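Long-range contact in epoxyqueuosine reductase (Streptococcus thermophilus, PDB 5D6S), which is a reductase of the QueG family that holds a cobalamin and two iron/sulfur clusters: residues 108-119 / 286-295. Residues are numbered along the deposited sequence; the frame is centred on the assembly and turned at random.
Unlike the reference sequence in segment 286-295: D287 (reference Glu).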
loop_
_atom_site.group_PDB
_atom_site.type_symbol
_atom_site.label_atom_id
_atom_site.label_comp_id
_atom_site.label_asym_id
_atom_site.label_seq_id
_atom_site.Cartn_x
_atom_site.Cartn_y
_atom_site.Cartn_z
ATOM N N GLN A 108 -12.732 11.239 -13.788
ATOM C CA GLN A 108 -11.542 12.093 -13.601
ATOM C C GLN A 108 -11.859 13.372 -12.802
ATOM O O GLN A 108 -12.984 13.882 -12.854
ATOM C CB GLN A 108 -10.935 12.485 -14.941
ATOM C CG GLN A 108 -10.270 11.333 -15.654
ATOM C CD GLN A 108 -9.087 10.811 -14.888
ATOM O OE1 GLN A 108 -9.057 9.647 -14.485
ATOM N NE2 GLN A 108 -8.100 11.667 -14.670
ATOM N N PRO A 109 -10.876 13.886 -12.040
ATOM C CA PRO A 109 -11.102 15.129 -11.314
ATOM C C PRO A 109 -10.922 16.325 -12.246
ATOM O O PRO A 109 -10.272 16.214 -13.297
ATOM C CB PRO A 109 -10.013 15.109 -10.248
ATOM C CG PRO A 109 -8.890 14.378 -10.894
ATOM C CD PRO A 109 -9.488 13.413 -11.887
ATOM N N GLN A 110 -11.486 17.463 -11.864
ATOM C CA GLN A 110 -11.491 18.600 -12.761
ATOM C C GLN A 110 -10.194 19.393 -12.672
ATOM O O GLN A 110 -9.829 19.846 -11.601
ATOM C CB GLN A 110 -12.703 19.501 -12.498
ATOM C CG GLN A 110 -13.394 19.901 -13.794
ATOM C CD GLN A 110 -14.367 21.036 -13.603
ATOM O OE1 GLN A 110 -15.040 21.117 -12.574
ATOM N NE2 GLN A 110 -14.461 21.916 -14.597
ATOM N N LYS A 111 -9.523 19.575 -13.811
ATOM C CA LYS A 111 -8.348 20.459 -13.927
ATOM C C LYS A 111 -8.496 21.801 -13.153
ATOM O O LYS A 111 -9.530 22.446 -13.211
ATOM C CB LYS A 111 -8.058 20.695 -15.413
ATOM C CG LYS A 111 -7.358 22.000 -15.767
ATOM C CD LYS A 111 -5.904 21.823 -16.165
ATOM C CE LYS A 111 -5.393 23.103 -16.817
ATOM N NZ LYS A 111 -3.990 22.984 -17.293
ATOM N N THR A 112 -7.458 22.185 -12.408
ATOM C CA THR A 112 -7.437 23.463 -11.680
ATOM C C THR A 112 -6.112 24.141 -11.917
ATOM O O THR A 112 -5.268 23.596 -12.641
ATOM C CB THR A 112 -7.605 23.251 -10.165
ATOM O OG1 THR A 112 -8.593 22.251 -9.955
ATOM C CG2 THR A 112 -8.082 24.539 -9.455
ATOM N N GLU A 113 -5.932 25.324 -11.314
ATOM C CA GLU A 113 -4.591 25.964 -11.153
ATOM C C GLU A 113 -3.498 25.000 -10.652
ATOM O O GLU A 113 -2.348 25.039 -11.115
ATOM C CB GLU A 113 -4.595 27.102 -10.119
ATOM C CG GLU A 113 -5.814 27.994 -10.009
ATOM C CD GLU A 113 -5.783 28.784 -8.706
ATOM O OE1 GLU A 113 -6.810 28.819 -7.994
ATOM O OE2 GLU A 113 -4.706 29.326 -8.370
ATOM N N PHE A 114 -3.906 24.155 -9.703
ATOM C CA PHE A 114 -3.023 23.310 -8.921
ATOM C C PHE A 114 -2.776 21.942 -9.511
ATOM O O PHE A 114 -3.725 21.176 -9.746
ATOM C CB PHE A 114 -3.635 23.110 -7.562
ATOM C CG PHE A 114 -3.816 24.383 -6.806
ATOM C CD1 PHE A 114 -2.723 25.242 -6.596
ATOM C CD2 PHE A 114 -5.061 24.732 -6.295
ATOM C CE1 PHE A 114 -2.881 26.421 -5.900
ATOM C CE2 PHE A 114 -5.221 25.911 -5.590
ATOM C CZ PHE A 114 -4.134 26.754 -5.394
ATOM N N LYS A 115 -1.504 21.606 -9.724
ATOM C CA LYS A 115 -1.174 20.288 -10.267
ATOM C C LYS A 115 -1.472 19.216 -9.202
ATOM O O LYS A 115 -1.453 19.477 -8.000
ATOM C CB LYS A 115 0.265 20.214 -10.784
ATOM C CG LYS A 115 0.789 21.523 -11.349
ATOM C CD LYS A 115 1.881 21.351 -12.400
ATOM C CE LYS A 115 2.661 22.652 -12.553
ATOM N NZ LYS A 115 3.064 22.916 -13.955
ATOM N N ARG A 116 -1.722 18.007 -9.675
ATOM C CA ARG A 116 -2.218 16.919 -8.837
ATOM C C ARG A 116 -1.216 15.751 -8.788
ATOM O O ARG A 116 -0.494 15.493 -9.748
ATOM C CB ARG A 116 -3.548 16.397 -9.381
ATOM C CG ARG A 116 -4.693 17.383 -9.337
ATOM C CD ARG A 116 -5.977 16.829 -9.962
ATOM N NE ARG A 116 -7.054 16.884 -8.975
ATOM C CZ ARG A 116 -7.967 17.836 -8.888
ATOM N NH1 ARG A 116 -8.866 17.801 -7.911
ATOM N NH2 ARG A 116 -8.014 18.815 -9.781
ATOM N N GLY A 117 -1.178 15.066 -7.653
ATOM C CA GLY A 117 -0.442 13.820 -7.540
ATOM C C GLY A 117 -1.416 12.667 -7.606
ATOM O O GLY A 117 -2.631 12.867 -7.568
ATOM N N LYS A 118 -0.886 11.462 -7.747
ATOM C CA LYS A 118 -1.688 10.242 -7.719
ATOM C C LYS A 118 -1.438 9.510 -6.411
ATOM O O LYS A 118 -0.417 9.664 -5.772
ATOM C CB LYS A 118 -1.339 9.295 -8.872
ATOM C CG LYS A 118 -1.394 9.862 -10.285
ATOM C CD LYS A 118 -0.661 8.930 -11.262
ATOM C CE LYS A 118 -0.392 9.569 -12.617
ATOM N NZ LYS A 118 -1.648 9.927 -13.331
ATOM N N ILE A 119 -2.359 8.645 -6.063
ATOM C CA ILE A 119 -2.312 7.918 -4.819
ATOM C C ILE A 119 -3.012 6.569 -5.067
ATOM O O ILE A 119 -4.124 6.538 -5.541
ATOM C CB ILE A 119 -2.967 8.727 -3.685
ATOM C CG1 ILE A 119 -3.311 7.706 -2.563
ATOM C CG2 ILE A 119 -4.107 9.547 -4.288
ATOM C CD1 ILE A 119 -4.742 7.465 -2.121
ATOM N N PRO A 286 -12.771 11.718 -6.359
ATOM C CA PRO A 286 -11.533 11.795 -7.151
ATOM C C PRO A 286 -10.480 12.788 -6.598
ATOM O O PRO A 286 -9.312 12.675 -6.944
ATOM C CB PRO A 286 -12.038 12.215 -8.553
ATOM C CG PRO A 286 -13.327 12.933 -8.296
ATOM C CD PRO A 286 -13.934 12.265 -7.086
ATOM N N ASP A 287 -10.903 13.744 -5.779
ATOM C CA ASP A 287 -9.982 14.728 -5.161
ATOM C C ASP A 287 -9.154 14.151 -4.027
ATOM O O ASP A 287 -8.134 14.719 -3.638
ATOM C CB ASP A 287 -10.752 15.946 -4.633
ATOM C CG ASP A 287 -11.120 16.933 -5.727
ATOM O OD1 ASP A 287 -10.825 16.668 -6.907
ATOM O OD2 ASP A 287 -11.713 17.986 -5.404
ATOM N N LEU A 288 -9.631 13.054 -3.455
ATOM C CA LEU A 288 -8.864 12.265 -2.489
ATOM C C LEU A 288 -8.021 11.230 -3.175
ATOM O O LEU A 288 -7.095 10.712 -2.579
ATOM C CB LEU A 288 -9.783 11.525 -1.538
ATOM C CG LEU A 288 -10.720 12.418 -0.741
ATOM C CD1 LEU A 288 -11.303 11.632 0.422
ATOM C CD2 LEU A 288 -10.047 13.683 -0.235
ATOM N N ALA A 289 -8.348 10.904 -4.415
ATOM C CA ALA A 289 -7.589 9.915 -5.155
ATOM C C ALA A 289 -6.534 10.556 -6.029
ATOM O O ALA A 289 -5.618 9.886 -6.499
ATOM C CB ALA A 289 -8.522 9.067 -6.010
ATOM N N MET A 290 -6.680 11.845 -6.293
ATOM C CA MET A 290 -5.710 12.583 -7.109
ATOM C C MET A 290 -5.642 13.988 -6.543
ATOM O O MET A 290 -6.150 14.923 -7.142
ATOM C CB MET A 290 -6.119 12.564 -8.582
ATOM C CG MET A 290 -5.943 11.186 -9.197
ATOM S SD MET A 290 -5.929 11.160 -10.987
ATOM C CE MET A 290 -5.475 9.447 -11.285
ATOM N N PRO A 291 -5.031 14.117 -5.355
ATOM C CA PRO A 291 -5.109 15.351 -4.610
ATOM C C PRO A 291 -4.247 16.447 -5.157
ATOM O O PRO A 291 -3.173 16.208 -5.704
ATOM C CB PRO A 291 -4.654 14.945 -3.212
ATOM C CG PRO A 291 -3.744 13.807 -3.434
ATOM C CD PRO A 291 -4.227 13.098 -4.649
ATOM N N GLU A 292 -4.768 17.652 -5.042
ATOM C CA GLU A 292 -4.071 18.848 -5.477
ATOM C C GLU A 292 -2.973 19.068 -4.444
ATOM O O GLU A 292 -3.236 19.100 -3.240
ATOM C CB GLU A 292 -5.045 20.042 -5.542
ATOM C CG GLU A 292 -6.190 19.888 -6.562
ATOM C CD GLU A 292 -7.231 20.998 -6.456
ATOM O OE1 GLU A 292 -7.248 21.922 -7.310
ATOM O OE2 GLU A 292 -8.003 20.978 -5.483
ATOM N N LEU A 293 -1.743 19.191 -4.915
ATOM C CA LEU A 293 -0.575 19.105 -4.047
ATOM C C LEU A 293 -0.391 20.313 -3.124
ATOM O O LEU A 293 -0.245 20.134 -1.921
ATOM C CB LEU A 293 0.682 18.882 -4.879
ATOM C CG LEU A 293 0.590 17.549 -5.668
ATOM C CD1 LEU A 293 1.585 17.527 -6.818
ATOM C CD2 LEU A 293 0.793 16.365 -4.744
ATOM N N LEU A 294 -0.412 21.533 -3.655
ATOM C CA LEU A 294 -0.149 22.694 -2.820
ATOM C C LEU A 294 -1.249 22.881 -1.775
ATOM O O LEU A 294 -0.950 23.256 -0.618
ATOM C CB LEU A 294 0.054 23.954 -3.660
ATOM C CG LEU A 294 1.371 23.972 -4.437
ATOM C CD1 LEU A 294 1.294 24.967 -5.585
ATOM C CD2 LEU A 294 2.537 24.285 -3.500
ATOM N N PRO A 295 -2.517 22.608 -2.149
ATOM C CA PRO A 295 -3.558 22.670 -1.108
ATOM C C PRO A 295 -3.364 21.563 -0.089
ATOM O O PRO A 295 -3.583 21.780 1.113
ATOM C CB PRO A 295 -4.868 22.476 -1.880
ATOM C CG PRO A 295 -4.571 22.923 -3.274
ATOM C CD PRO A 295 -3.098 22.602 -3.502
#
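R116 reaches from the loop 108-119 along E292 toward D287. Its CB passes both the M290 and the P291 carbonyl oxygens, and R116 CG lies near M290 O and 4.0 Å from E292 CG. R116 CD comes within 3.4 Å of M290 O. The chain bends at chi3 (123°), which turns R116 NE onto M290 O; this bond of 2.8 Å lies close to the guanidinium plane. CZ rests on E292 CG, which sits over the centre of one guanidinium face, while P109 CB lies off-centre over the opposite face. At the tip, R116 NH1 forms a salt bridge with D287 OD1 at 2.5 Å. R116 NH2 comes within 4.0 Å of E292 OE1, an approach of charges alone. The guanidinium is thus held flat between two aliphatic surfaces, with acceptors at its edge. E292 OE1 instead takes the T112 hydroxyl, 3.0 Å from T112 OG1, from above the carboxylate plane. Beside it, P295 CG lies over one face of the F114 ring in a CH-pi contact, 3.9 Å from the centroid. On the backbone, L293 N donates to K115 O (3.1 Å) and G117 N to P291 O, flanking R116. The side chains of L293 and L294 pack against helix 318-331. E292 sits at the N-cap position of helix 293-296. A single beta bridge, R116 with E292, and the R116 side-chain bonds join the long loop between strand 93-100 and helix 128-144 to the short helical turns preceding helix 301-308.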